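Local structure of hypothetical sensory transduction histidine kinase (3LI9) at residues Glu57-Ile62 with Gly101-Tyr106; Arg64-Asn69 with Cys107-Gly112; Lys136-Glu141 with Ser152-Ile157. The protein forms the extracellular sensor region of a putative membrane histidine kinase, which probably transfers phosphate from ATP to a protein histidine. All blocks are in the same frame, centred on the assembly; numbering follows the deposited sequence.

Contact 1: Glu57-Ile62 with Gly101-Tyr106; sequences EAMSII and GRFVPY
Helix 55-67 packs against the start of strand 105-108 of the larger antiparallel sheet and the loop leading into it, with A58, M59 and I62 set against F103 and P105. All five residues are buried, and the contact between them is apolar packing. The phenyl ring of F103 is approached at its rim, near the ring plane, by two neighbours from the helix. A58 sets its methyl CB 3.6 Å from F103 CE2, and the selenomethionine M59 brings its CG to 3.8 Å from F103 CZ. The small alanine suits this spot because a longer side chain would probably crowd the ring, which CB already touches. In F103 itself CG stands anti to the backbone N (chi1 -162°), which starts the side chain toward the helix, while P105, two residues on, lays its CD 3.6 Å above the centre of one face of the ring. The ring also meets that of F84, so aromatic packing continues beyond the helix.

In this Cache (PDC-fold) sensor, the helix thus lies against the sheet through residues about one turn apart, and L77 on strand 74-79 touches I62, F103 and P105 alike. The proline bridges two helix residues: P105 CB lies 3.9 Å from M59 CG, and P105 CG lies 3.9 Å from I62 CD1. I62 holds its CG1 between the backbone N and the carbonyl carbon (chi1 56°), and from there the chain runs on extended to CD1, meeting the pyrrolidine at about a right angle. The same methyl comes to 3.7 Å from P105 O. A branched isoleucine fits well here, since its side chain also touches V75 and L77 of strand 74-79 and L43 of helix 13-48.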
loop_
_atom_site.group_PDB
_atom_site.type_symbol
_atom_site.label_atom_id
_atom_site.label_comp_id
_atom_site.label_asym_id
_atom_site.label_seq_id
_atom_site.Cartn_x
_atom_site.Cartn_y
_atom_site.Cartn_z
ATOM N N GLU A 57 1.402 -19.977 19.387
ATOM C CA GLU A 57 2.268 -18.856 19.772
ATOM C C GLU A 57 2.446 -17.895 18.558
ATOM O O GLU A 57 2.481 -16.667 18.748
ATOM C CB GLU A 57 3.642 -19.380 20.223
ATOM C CG GLU A 57 4.593 -18.251 20.598
ATOM C CD GLU A 57 5.787 -18.758 21.404
ATOM O OE1 GLU A 57 6.740 -19.171 20.777
ATOM O OE2 GLU A 57 5.687 -18.870 22.619
ATOM N N ALA A 58 2.633 -18.441 17.349
ATOM C CA ALA A 58 2.790 -17.575 16.198
ATOM C C ALA A 58 1.487 -16.758 15.950
ATOM O O ALA A 58 1.558 -15.566 15.584
ATOM C CB ALA A 58 3.184 -18.365 14.962
HETATM N N MSE A 59 0.333 -17.363 16.249
HETATM C CA MSE A 59 -0.949 -16.644 16.127
HETATM C C MSE A 59 -0.956 -15.520 17.211
HETATM O O MSE A 59 -1.452 -14.418 16.932
HETATM C CB MSE A 59 -2.117 -17.672 16.178
HETATM C CG MSE A 59 -2.121 -18.384 14.853
HETATM SE SE MSE A 59 -3.689 -19.645 14.881
HETATM C CE MSE A 59 -2.961 -20.863 15.735
ATOM N N SER A 60 -0.438 -15.826 18.416
ATOM C CA SER A 60 -0.415 -14.811 19.464
ATOM C C SER A 60 0.491 -13.633 19.060
ATOM O O SER A 60 0.214 -12.445 19.420
ATOM C CB SER A 60 0.130 -15.403 20.737
ATOM O OG SER A 60 -0.930 -16.189 21.261
ATOM N N ILE A 61 1.606 -13.951 18.420
ATOM C CA ILE A 61 2.578 -12.921 17.988
ATOM C C ILE A 61 1.907 -11.977 16.965
ATOM O O ILE A 61 1.969 -10.721 17.106
ATOM C CB ILE A 61 3.841 -13.573 17.396
ATOM C CG1 ILE A 61 4.698 -14.182 18.569
ATOM C CG2 ILE A 61 4.651 -12.511 16.530
ATOM C CD1 ILE A 61 5.789 -15.229 18.102
ATOM N N ILE A 62 1.239 -12.529 15.945
ATOM C CA ILE A 62 0.681 -11.609 14.919
ATOM C C ILE A 62 -0.490 -10.841 15.512
ATOM O O ILE A 62 -0.717 -9.692 15.098
ATOM C CB ILE A 62 0.243 -12.299 13.616
ATOM C CG1 ILE A 62 -0.784 -13.424 13.859
ATOM C CG2 ILE A 62 1.497 -12.913 12.979
ATOM C CD1 ILE A 62 -1.349 -14.129 12.490
ATOM N N GLY A 101 -4.635 -27.423 5.788
ATOM C CA GLY A 101 -3.820 -27.558 7.000
ATOM C C GLY A 101 -2.567 -26.633 6.937
ATOM O O GLY A 101 -1.824 -26.578 7.917
ATOM N N ARG A 102 -2.373 -25.932 5.826
ATOM C CA ARG A 102 -1.207 -25.007 5.665
ATOM C C ARG A 102 -1.315 -23.923 6.739
ATOM O O ARG A 102 -2.461 -23.563 7.115
ATOM C CB ARG A 102 -1.141 -24.336 4.297
ATOM C CG ARG A 102 -0.760 -25.364 3.183
ATOM C CD ARG A 102 -0.827 -24.851 1.768
ATOM N NE ARG A 102 0.058 -23.700 1.517
ATOM C CZ ARG A 102 0.185 -23.141 0.350
ATOM N NH1 ARG A 102 -0.489 -23.710 -0.667
ATOM N NH2 ARG A 102 0.939 -22.036 0.168
ATOM N N PHE A 103 -0.190 -23.447 7.257
ATOM C CA PHE A 103 -0.270 -22.324 8.249
ATOM C C PHE A 103 -0.456 -21.021 7.508
ATOM O O PHE A 103 0.486 -20.476 6.959
ATOM C CB PHE A 103 1.009 -22.278 9.110
ATOM C CG PHE A 103 0.866 -21.495 10.385
ATOM C CD1 PHE A 103 -0.308 -21.552 11.153
ATOM C CD2 PHE A 103 1.927 -20.668 10.814
ATOM C CE1 PHE A 103 -0.418 -20.872 12.322
ATOM C CE2 PHE A 103 1.786 -19.934 12.022
ATOM C CZ PHE A 103 0.608 -20.042 12.769
ATOM N N VAL A 104 -1.720 -20.530 7.495
ATOM C CA VAL A 104 -2.100 -19.341 6.721
ATOM C C VAL A 104 -2.978 -18.381 7.564
ATOM O O VAL A 104 -4.023 -17.906 7.097
ATOM C CB VAL A 104 -2.801 -19.726 5.379
ATOM C CG1 VAL A 104 -1.725 -20.288 4.335
ATOM C CG2 VAL A 104 -3.964 -20.704 5.620
ATOM N N PRO A 105 -2.564 -18.107 8.805
ATOM C CA PRO A 105 -3.467 -17.312 9.684
ATOM C C PRO A 105 -3.546 -15.822 9.262
ATOM O O PRO A 105 -2.505 -15.163 9.101
ATOM C CB PRO A 105 -2.861 -17.499 11.076
ATOM C CG PRO A 105 -1.302 -17.636 10.775
ATOM C CD PRO A 105 -1.291 -18.465 9.467
ATOM N N TYR A 106 -4.779 -15.308 9.147
ATOM C CA TYR A 106 -5.005 -13.879 8.810
ATOM C C TYR A 106 -5.678 -13.280 10.037
ATOM O O TYR A 106 -6.881 -13.501 10.269
ATOM C CB TYR A 106 -5.901 -13.775 7.564
ATOM C CG TYR A 106 -6.264 -12.349 7.200
ATOM C CD1 TYR A 106 -5.288 -11.397 7.099
ATOM C CD2 TYR A 106 -7.587 -11.984 6.917
ATOM C CE1 TYR A 106 -5.602 -10.035 6.711
ATOM C CE2 TYR A 106 -7.890 -10.676 6.556
ATOM C CZ TYR A 106 -6.880 -9.733 6.417
ATOM O OH TYR A 106 -7.156 -8.427 6.108
#

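Contact 2: Arg64-Asn69 with Cys107-Gly112; sequences RILNEN and CNKING
The flat carboxamide of N67 presents OD1 to the ammonium of K109, N67 OD1 standing 4.0 Å from K109 NZ, too long for a direct hydrogen bond, though a weak electrostatic attraction is possible. On the same helix the guanidinium of R64 takes the carboxylate of E68 at its edge and in its plane: R64 NE gives a hydrogen bond, part of a salt bridge, to the anti lone pair of E68 OE2 at 2.8 Å. N69 ND2 donates to I65 O, which lies close to the plane of the N69 amide.

On the side of the helix that faces the strand, L66 is buried at the last turn of helix 55-67, against the end of strand 105-108, in the helix-on-sheet packing of the Cache (PDC-fold) domain. Its CG is anti to the backbone N (chi1 173°), and the CD2 methyl beyond comes to 3.9 Å from C107 SG and 3.8 Å from C107 O. K109, which opens the type I turn K109-G112 after the strand, bends at chi3 (69°) and brings CE to 4.1 Å from L66 CG. A lysine suits this margin: its methylenes extend the apolar packing while the charge emerges beside the helix end. There a water accepts a hydrogen bond from K109 NZ at 2.9 Å and lies 2.8 Å from L66 O, to which it probably donates. V114 touches N67, C107 and K109 alike.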
loop_
_atom_site.group_PDB
_atom_site.type_symbol
_atom_site.label_atom_id
_atom_site.label_comp_id
_atom_site.label_asym_id
_atom_site.label_seq_id
_atom_site.Cartn_x
_atom_site.Cartn_y
_atom_site.Cartn_z
ATOM N N ARG A 64 -0.646 -9.769 18.631
ATOM C CA ARG A 64 -0.017 -8.678 19.418
ATOM C C ARG A 64 0.436 -7.546 18.482
ATOM O O ARG A 64 0.248 -6.360 18.774
ATOM C CB ARG A 64 1.115 -9.228 20.309
ATOM C CG ARG A 64 1.802 -8.154 21.148
ATOM C CD ARG A 64 0.743 -7.638 22.169
ATOM N NE ARG A 64 1.396 -6.752 23.207
ATOM C CZ ARG A 64 1.972 -7.254 24.317
ATOM N NH1 ARG A 64 1.986 -8.527 24.542
ATOM N NH2 ARG A 64 2.466 -6.416 25.232
ATOM N N ILE A 65 1.070 -7.912 17.352
ATOM C CA ILE A 65 1.566 -6.870 16.450
ATOM C C ILE A 65 0.343 -6.084 15.923
ATOM O O ILE A 65 0.398 -4.868 15.765
ATOM C CB ILE A 65 2.332 -7.554 15.285
ATOM C CG1 ILE A 65 3.659 -8.115 15.815
ATOM C CG2 ILE A 65 2.619 -6.506 14.126
ATOM C CD1 ILE A 65 4.421 -8.938 14.774
ATOM N N LEU A 66 -0.779 -6.732 15.608
ATOM C CA LEU A 66 -1.961 -5.994 15.146
ATOM C C LEU A 66 -2.464 -5.027 16.232
ATOM O O LEU A 66 -2.678 -3.859 15.966
ATOM C CB LEU A 66 -3.064 -6.999 14.751
ATOM C CG LEU A 66 -4.396 -6.315 14.415
ATOM C CD1 LEU A 66 -4.156 -5.539 13.085
ATOM C CD2 LEU A 66 -5.420 -7.411 14.186
ATOM N N ASN A 67 -2.555 -5.541 17.439
ATOM C CA ASN A 67 -3.095 -4.743 18.584
ATOM C C ASN A 67 -2.214 -3.574 18.930
ATOM O O ASN A 67 -2.777 -2.520 19.404
ATOM C CB ASN A 67 -3.403 -5.644 19.786
ATOM C CG ASN A 67 -4.730 -6.416 19.558
ATOM O OD1 ASN A 67 -5.690 -5.895 18.884
ATOM N ND2 ASN A 67 -4.822 -7.598 20.127
ATOM N N GLU A 68 -0.902 -3.676 18.728
ATOM C CA GLU A 68 0.020 -2.602 19.090
ATOM C C GLU A 68 0.206 -1.590 17.937
ATOM O O GLU A 68 0.968 -0.645 18.078
ATOM C CB GLU A 68 1.407 -3.206 19.412
ATOM C CG GLU A 68 1.440 -4.073 20.725
ATOM C CD GLU A 68 1.188 -3.313 21.986
ATOM O OE1 GLU A 68 1.205 -2.056 21.993
ATOM O OE2 GLU A 68 0.935 -3.968 22.993
ATOM N N ASN A 69 -0.483 -1.823 16.800
ATOM C CA ASN A 69 -0.309 -0.957 15.639
ATOM C C ASN A 69 -1.678 -0.613 15.066
ATOM O O ASN A 69 -2.160 -1.230 14.131
ATOM C CB ASN A 69 0.499 -1.722 14.557
ATOM C CG ASN A 69 1.983 -1.748 14.882
ATOM O OD1 ASN A 69 2.684 -0.747 14.739
ATOM N ND2 ASN A 69 2.486 -2.900 15.349
ATOM N N CYS A 107 -4.901 -12.588 10.869
ATOM C CA CYS A 107 -5.413 -11.994 12.114
ATOM C C CYS A 107 -5.838 -10.574 11.752
ATOM O O CYS A 107 -5.020 -9.793 11.291
ATOM C CB CYS A 107 -4.301 -12.031 13.154
ATOM S SG CYS A 107 -4.892 -11.231 14.679
ATOM N N ASN A 108 -7.127 -10.280 11.898
ATOM C CA ASN A 108 -7.650 -8.985 11.399
ATOM C C ASN A 108 -8.786 -8.431 12.197
ATOM O O ASN A 108 -9.441 -9.148 12.944
ATOM C CB ASN A 108 -8.082 -9.141 9.921
ATOM C CG ASN A 108 -9.327 -10.007 9.783
ATOM O OD1 ASN A 108 -9.267 -11.291 9.684
ATOM N ND2 ASN A 108 -10.449 -9.373 9.858
ATOM N N LYS A 109 -9.026 -7.152 12.008
ATOM C CA LYS A 109 -10.252 -6.534 12.522
ATOM C C LYS A 109 -11.125 -5.899 11.439
ATOM O O LYS A 109 -11.826 -4.878 11.703
ATOM C CB LYS A 109 -9.873 -5.553 13.654
ATOM C CG LYS A 109 -8.938 -4.538 13.260
ATOM C CD LYS A 109 -8.568 -3.582 14.472
ATOM C CE LYS A 109 -7.752 -4.248 15.529
ATOM N NZ LYS A 109 -7.140 -3.120 16.371
ATOM N N ILE A 110 -11.156 -6.510 10.264
ATOM C CA ILE A 110 -11.896 -6.017 9.092
ATOM C C ILE A 110 -13.350 -5.832 9.420
ATOM O O ILE A 110 -13.926 -4.811 9.054
ATOM C CB ILE A 110 -11.825 -7.041 7.915
ATOM C CG1 ILE A 110 -10.412 -7.228 7.334
ATOM C CG2 ILE A 110 -12.801 -6.661 6.690
ATOM C CD1 ILE A 110 -9.887 -6.001 6.600
ATOM N N ASN A 111 -13.945 -6.776 10.137
ATOM C CA ASN A 111 -15.373 -6.741 10.371
ATOM C C ASN A 111 -15.643 -6.143 11.733
ATOM O O ASN A 111 -16.814 -6.117 12.171
ATOM C CB ASN A 111 -15.981 -8.172 10.303
ATOM C CG ASN A 111 -15.973 -8.757 8.886
ATOM O OD1 ASN A 111 -14.959 -8.788 8.154
ATOM N ND2 ASN A 111 -17.122 -9.255 8.488
ATOM N N GLY A 112 -14.595 -5.663 12.405
ATOM C CA GLY A 112 -14.683 -4.995 13.708
ATOM C C GLY A 112 -13.892 -5.629 14.851
ATOM O O GLY A 112 -12.878 -5.104 15.316
HETATM O O HOH W 1 -4.787 -2.476 14.795
#

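Contact 3: Lys136-Glu141 with Ser152-Ile157; sequences KDTLTE and SYDSPI
L139 and Y153 lie side by side on one face of the sheet and point the same way, L139 CD1 standing 3.6 Å above the centroid of the Y153 ring in a CH-pi contact 7° off the ring normal; the leucine methyl supplies the C-H, the flat tyrosine ring the face. On the other face T138 and D154 are turned obliquely to each other, T138 OG1 3.7 Å from D154 CB; D154 OD1 is hydrogen-bonded to Y76 OH. Strand 138-139 runs antiparallel along strand 148-159 in the Cache domain's larger sheet, T138 and D154 forming a hydrogen-bonded pair, L139 and Y153 a non-hydrogen-bonded one. Beyond it T140 continues the ladder: its N donates to S152 O, and OG1, between the backbone N and the carbonyl carbon (chi1 67°), accepts from S152 N at 3.0 Å while donating to E141 O. An alanine here would probably leave S152 N and E141 O without these partners and open a gap beside S152 CB, which T140 CG2 meets at 3.7 Å. At the far end S155 OG donates to D137 OD1 from 46° above the carboxylate plane. Aspartate suits this place, since OD2 forms a salt bridge with R41.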
loop_
_atom_site.group_PDB
_atom_site.type_symbol
_atom_site.label_atom_id
_atom_site.label_comp_id
_atom_site.label_asym_id
_atom_site.label_seq_id
_atom_site.Cartn_x
_atom_site.Cartn_y
_atom_site.Cartn_z
ATOM N N LYS A 136 11.398 -10.763 -3.306
ATOM C CA LYS A 136 11.570 -9.437 -2.737
ATOM C C LYS A 136 10.345 -8.920 -1.863
ATOM O O LYS A 136 9.241 -9.350 -2.070
ATOM C CB LYS A 136 11.815 -8.439 -3.866
ATOM C CG LYS A 136 13.100 -8.781 -4.711
ATOM C CD LYS A 136 14.240 -7.757 -4.432
ATOM C CE LYS A 136 15.652 -8.263 -4.905
ATOM N NZ LYS A 136 16.615 -7.133 -5.000
ATOM N N ASP A 137 10.570 -8.044 -0.902
ATOM C CA ASP A 137 9.442 -7.333 -0.225
ATOM C C ASP A 137 8.555 -6.655 -1.270
ATOM O O ASP A 137 9.073 -6.009 -2.211
ATOM C CB ASP A 137 10.026 -6.281 0.738
ATOM C CG ASP A 137 10.965 -6.897 1.695
ATOM O OD1 ASP A 137 10.561 -7.922 2.287
ATOM O OD2 ASP A 137 12.154 -6.447 1.800
ATOM N N THR A 138 7.233 -6.753 -1.128
ATOM C CA THR A 138 6.291 -6.189 -2.097
ATOM C C THR A 138 5.225 -5.337 -1.446
ATOM O O THR A 138 4.959 -5.490 -0.257
ATOM C CB THR A 138 5.656 -7.306 -2.921
ATOM O OG1 THR A 138 4.708 -8.028 -2.113
ATOM C CG2 THR A 138 6.742 -8.253 -3.336
ATOM N N LEU A 139 4.647 -4.430 -2.229
ATOM C CA LEU A 139 3.554 -3.633 -1.838
ATOM C C LEU A 139 2.531 -3.759 -2.971
ATOM O O LEU A 139 2.848 -3.462 -4.156
ATOM C CB LEU A 139 4.013 -2.187 -1.651
ATOM C CG LEU A 139 2.968 -1.155 -1.433
ATOM C CD1 LEU A 139 2.274 -1.311 -0.085
ATOM C CD2 LEU A 139 3.658 0.231 -1.487
ATOM N N THR A 140 1.330 -4.214 -2.617
ATOM C CA THR A 140 0.272 -4.368 -3.647
ATOM C C THR A 140 -0.202 -2.980 -4.106
ATOM O O THR A 140 -0.038 -1.924 -3.455
ATOM C CB THR A 140 -0.982 -5.093 -3.043
ATOM O OG1 THR A 140 -1.582 -4.225 -2.063
ATOM C CG2 THR A 140 -0.562 -6.466 -2.483
ATOM N N GLU A 141 -0.919 -3.007 -5.216
ATOM C CA GLU A 141 -1.678 -1.828 -5.605
ATOM C C GLU A 141 -2.853 -1.730 -4.611
ATOM O O GLU A 141 -3.260 -2.754 -4.093
ATOM C CB GLU A 141 -2.093 -2.003 -7.068
ATOM C CG GLU A 141 -0.857 -1.450 -7.959
ATOM C CD GLU A 141 -0.600 0.100 -7.786
ATOM O OE1 GLU A 141 -1.443 0.795 -8.373
ATOM O OE2 GLU A 141 0.408 0.638 -7.108
ATOM N N SER A 152 -1.482 -3.816 0.903
ATOM C CA SER A 152 -0.797 -4.849 1.674
ATOM C C SER A 152 0.695 -4.796 1.467
ATOM O O SER A 152 1.129 -4.644 0.326
ATOM C CB SER A 152 -1.309 -6.239 1.157
ATOM O OG SER A 152 -0.894 -7.206 2.083
ATOM N N TYR A 153 1.443 -4.979 2.542
ATOM C CA TYR A 153 2.909 -5.076 2.469
ATOM C C TYR A 153 3.254 -6.536 2.756
ATOM O O TYR A 153 2.798 -7.080 3.761
ATOM C CB TYR A 153 3.564 -4.244 3.581
ATOM C CG TYR A 153 3.373 -2.726 3.494
ATOM C CD1 TYR A 153 4.418 -1.912 3.032
ATOM C CD2 TYR A 153 2.146 -2.128 3.828
ATOM C CE1 TYR A 153 4.257 -0.542 2.960
ATOM C CE2 TYR A 153 1.962 -0.731 3.714
ATOM C CZ TYR A 153 3.059 0.029 3.282
ATOM O OH TYR A 153 2.897 1.399 3.178
ATOM N N ASP A 154 4.117 -7.152 1.944
ATOM C CA ASP A 154 4.396 -8.576 2.153
ATOM C C ASP A 154 5.884 -8.819 2.021
ATOM O O ASP A 154 6.511 -8.306 1.120
ATOM C CB ASP A 154 3.661 -9.436 1.129
ATOM C CG ASP A 154 2.172 -9.209 1.188
ATOM O OD1 ASP A 154 1.551 -9.827 2.083
ATOM O OD2 ASP A 154 1.612 -8.337 0.437
ATOM N N SER A 155 6.415 -9.640 2.910
ATOM C CA SER A 155 7.872 -9.976 2.848
ATOM C C SER A 155 8.062 -11.469 2.880
ATOM O O SER A 155 7.377 -12.186 3.603
ATOM C CB SER A 155 8.615 -9.451 4.098
ATOM O OG SER A 155 8.672 -8.057 4.123
ATOM N N PRO A 156 8.968 -11.972 2.019
ATOM C CA PRO A 156 9.205 -13.383 1.990
ATOM C C PRO A 156 9.965 -13.887 3.229
ATOM O O PRO A 156 10.865 -13.205 3.719
ATOM C CB PRO A 156 10.051 -13.567 0.675
ATOM C CG PRO A 156 10.808 -12.243 0.562
ATOM C CD PRO A 156 9.764 -11.209 1.013
ATOM N N ILE A 157 9.636 -15.117 3.644
ATOM C CA ILE A 157 10.266 -15.843 4.784
ATOM C C ILE A 157 11.160 -16.882 4.131
ATOM O O ILE A 157 10.660 -17.748 3.384
ATOM C CB ILE A 157 9.249 -16.591 5.565
ATOM C CG1 ILE A 157 8.247 -15.555 6.211
ATOM C CG2 ILE A 157 9.920 -17.385 6.667
ATOM C CD1 ILE A 157 6.983 -16.312 6.959
#

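In the fold
Contacts 1 and 2 join the same two elements, helix 55-67 and strand 105-108, and merge where I62 CD1 packs 3.7 Å from C107 CB. Contact 1 is core throughout and packed through apolar side chains. Contact 2, its centre about 13 Å from that of contact 1, keeps that character at its buried leucine and cysteine but turns polar at the helix end, where charge and water appear. Contact 3 reaches the same sheet without touching the others, with nearest atoms about 7 Å from contact 1 and about 10 Å from contact 2. Partly buried, it joins strand to strand, so backbone hydrogen bonds, with side-chain ones at its two ends, hold it together, whereas side-chain packing holds the helix to the sheet.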